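Local coordinates for transcriptional regulator PA3341 (Pseudomonas aeruginosa, PDB 2FBH), which probably binds DNA as a dimeric, winged helix-turn-helix transcriptional regulator of the MarR family, at the interface of chains A and B. Sequence-based numbering; all coordinates share one arbitrary frame. Chains: chain A/B, transcriptional regulator PA3341.

The interface of chains A and B. Residues chain A 11, 135, 138-139, 142; chain B 120-121, 124.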
ATOM      1  N   PHE A  11      -9.242 -10.312   5.217  1.00 22.55           N
ATOM      2  CA  PHE A  11      -8.177  -9.889   6.074  1.00 19.16           C
ATOM      3  C   PHE A  11      -7.173  -9.048   5.285  1.00 16.67           C
ATOM      4  O   PHE A  11      -6.648  -8.045   5.821  1.00 15.26           O
ATOM      5  CB  PHE A  11      -7.472 -11.171   6.534  1.00 20.97           C
ATOM      6  CG  PHE A  11      -6.423 -10.934   7.575  1.00 21.93           C
ATOM      7  CD1 PHE A  11      -6.639 -11.302   8.887  1.00 32.49           C
ATOM      8  CD2 PHE A  11      -5.204 -10.409   7.243  1.00 27.50           C
ATOM      9  CE1 PHE A  11      -5.647 -11.102   9.839  1.00 30.99           C
ATOM     10  CE2 PHE A  11      -4.229 -10.186   8.205  1.00 32.25           C
ATOM     11  CZ  PHE A  11      -4.472 -10.525   9.492  1.00 27.07           C
ATOM     12  N   VAL A 135       1.831 -11.306  14.531  1.00  9.60           N
ATOM     13  CA  VAL A 135       0.985 -11.823  13.418  1.00  9.89           C
ATOM     14  C   VAL A 135       1.492 -11.309  12.080  1.00 10.14           C
ATOM     15  O   VAL A 135       1.695 -12.077  11.153  1.00 10.02           O
ATOM     16  CB  VAL A 135      -0.506 -11.469  13.607  1.00  7.57           C
ATOM     17  CG1 VAL A 135      -1.313 -11.919  12.355  1.00  9.74           C
ATOM     18  CG2 VAL A 135      -0.999 -12.298  14.882  1.00  9.28           C
ATOM     19  N   ARG A 138       4.732 -12.971  10.909  1.00  8.88           N
ATOM     20  CA  ARG A 138       4.530 -14.354  10.384  1.00 10.90           C
ATOM     21  C   ARG A 138       3.962 -14.316   9.001  1.00 10.52           C
ATOM     22  O   ARG A 138       4.385 -15.062   8.107  1.00 10.22           O
ATOM     23  CB  ARG A 138       3.671 -15.227  11.298  1.00 10.35           C
ATOM     24  CG  ARG A 138       3.563 -16.668  10.750  1.00  8.91           C
ATOM     25  CD  ARG A 138       4.936 -17.342  10.495  1.00 11.19           C
ATOM     26  NE  ARG A 138       4.675 -18.557   9.701  1.00 12.35           N
ATOM     27  CZ  ARG A 138       4.402 -19.773  10.208  1.00 12.76           C
ATOM     28  NH1 ARG A 138       4.172 -20.796   9.364  1.00 11.95           N
ATOM     29  NH2 ARG A 138       4.369 -19.987  11.526  1.00 11.94           N
ATOM     30  N   ILE A 139       3.018 -13.400   8.779  1.00 10.71           N
ATOM     31  CA  ILE A 139       2.469 -13.247   7.400  1.00  9.97           C
ATOM     32  C   ILE A 139       3.607 -12.883   6.475  1.00 10.60           C
ATOM     33  O   ILE A 139       3.809 -13.461   5.388  1.00 10.43           O
ATOM     34  CB  ILE A 139       1.326 -12.160   7.388  1.00 10.46           C
ATOM     35  CG1 ILE A 139       0.069 -12.671   8.192  1.00  8.05           C
ATOM     36  CG2 ILE A 139       1.023 -11.754   5.896  1.00 11.92           C
ATOM     37  CD1 ILE A 139      -0.943 -11.538   8.472  1.00 12.49           C
ATOM     38  N   ASN A 142       5.775 -15.824   5.813  1.00 12.56           N
ATOM     39  CA  ASN A 142       5.081 -16.793   4.932  1.00 12.13           C
ATOM     40  C   ASN A 142       5.215 -16.342   3.493  1.00 16.64           C
ATOM     41  O   ASN A 142       5.314 -17.175   2.544  1.00 16.25           O
ATOM     42  CB  ASN A 142       3.627 -16.980   5.275  1.00 12.72           C
ATOM     43  CG  ASN A 142       3.424 -17.786   6.563  1.00 13.71           C
ATOM     44  OD1 ASN A 142       4.292 -18.576   6.946  1.00 13.17           O
ATOM     45  ND2 ASN A 142       2.276 -17.627   7.191  1.00 11.47           N
TER
ATOM     46  N   VAL B 120      -0.931 -17.308   3.321  1.00 11.16           N
ATOM     47  CA  VAL B 120      -0.278 -16.286   4.150  1.00 14.37           C
ATOM     48  C   VAL B 120      -0.699 -16.410   5.641  1.00 13.97           C
ATOM     49  O   VAL B 120       0.078 -16.020   6.473  1.00 14.14           O
ATOM     50  CB  VAL B 120      -0.311 -14.822   3.582  1.00 16.44           C
ATOM     51  CG1 VAL B 120       0.128 -14.813   2.138  1.00 18.55           C
ATOM     52  CG2 VAL B 120      -1.674 -14.243   3.785  1.00 13.92           C
ATOM     53  N   LEU B 121      -1.854 -17.016   5.892  1.00 13.50           N
ATOM     54  CA  LEU B 121      -2.348 -17.229   7.299  1.00 12.55           C
ATOM     55  C   LEU B 121      -1.818 -18.501   7.886  1.00 13.43           C
ATOM     56  O   LEU B 121      -2.162 -18.840   9.038  1.00 13.10           O
ATOM     57  CB  LEU B 121      -3.863 -17.168   7.365  1.00 14.22           C
ATOM     58  CG  LEU B 121      -4.296 -15.711   6.995  1.00 16.28           C
ATOM     59  CD1 LEU B 121      -5.799 -15.654   6.922  1.00 21.96           C
ATOM     60  CD2 LEU B 121      -3.623 -14.520   7.876  1.00 17.82           C
ATOM     61  N   ILE B 124      -0.971 -19.261  11.752  1.00 12.16           N
ATOM     62  CA  ILE B 124      -1.496 -18.159  12.631  1.00 10.32           C
ATOM     63  C   ILE B 124      -2.849 -18.630  13.168  1.00 11.10           C
ATOM     64  O   ILE B 124      -3.754 -18.981  12.416  1.00 13.03           O
ATOM     65  CB  ILE B 124      -1.636 -16.858  11.783  1.00 10.90           C
ATOM     66  CG1 ILE B 124      -0.204 -16.446  11.327  1.00 14.70           C
ATOM     67  CG2 ILE B 124      -2.274 -15.680  12.650  1.00 12.98           C
ATOM     68  CD1 ILE B 124      -0.264 -15.401  10.315  1.00 16.42           C
TER
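With CG1 of B:Ile124 anti to its carbonyl carbon (chi1 -64°) and the chain extended beyond it, CD1 reaches into the row A:Val135, A:Arg138 and A:Ile139 on helix 126-144. There it meets CG1 of A:Ile139 at 3.5 Å, a tight carbon contact in which the two side chains cross at about a right angle. The other carbons of B:Ile124 meet different residues: CG2 packs on CG1 of A:Val135 at 3.9 Å, whereas CG1 lies 3.8 Å from CG of A:Arg138, whose aliphatic stem runs past in the opposite direction. A bend at chi2 (55°) of A:Arg138 then carries the guanidinium towards A:Asn142, where NE donates to the amide oxygen OD1 at 2.8 Å, an acceptor lying at the edge and in the plane of the guanidinium. This second-shell bond probably helps fix the amide's rotation, with ND2 directed across the interface. ND2 gives a nearly straight bond of 2.8 Å (166° at H) to the carbonyl O of B:Val120, the last residue of helix 102-120; the acceptor lies in the amide plane, while the donor stands well above the carbonyl plane. The bond thus gives a partner to a carbonyl at a helix C-terminus. Beside it, CD1 of A:Ile139 lies 4.1 Å from CD2 of B:Leu121, the two side chains pointing the same way. CD2 of B:Leu121 also sits 4.2 Å above the ring plane of A:Phe11, over its centre. Repeated by two-fold symmetry, this mainly apolar patch packs helices 126-144 and 11-29 of chain A against the end of helix 102-120 and the following loop of chain B, and probably helps hold the MarR-type dimer together.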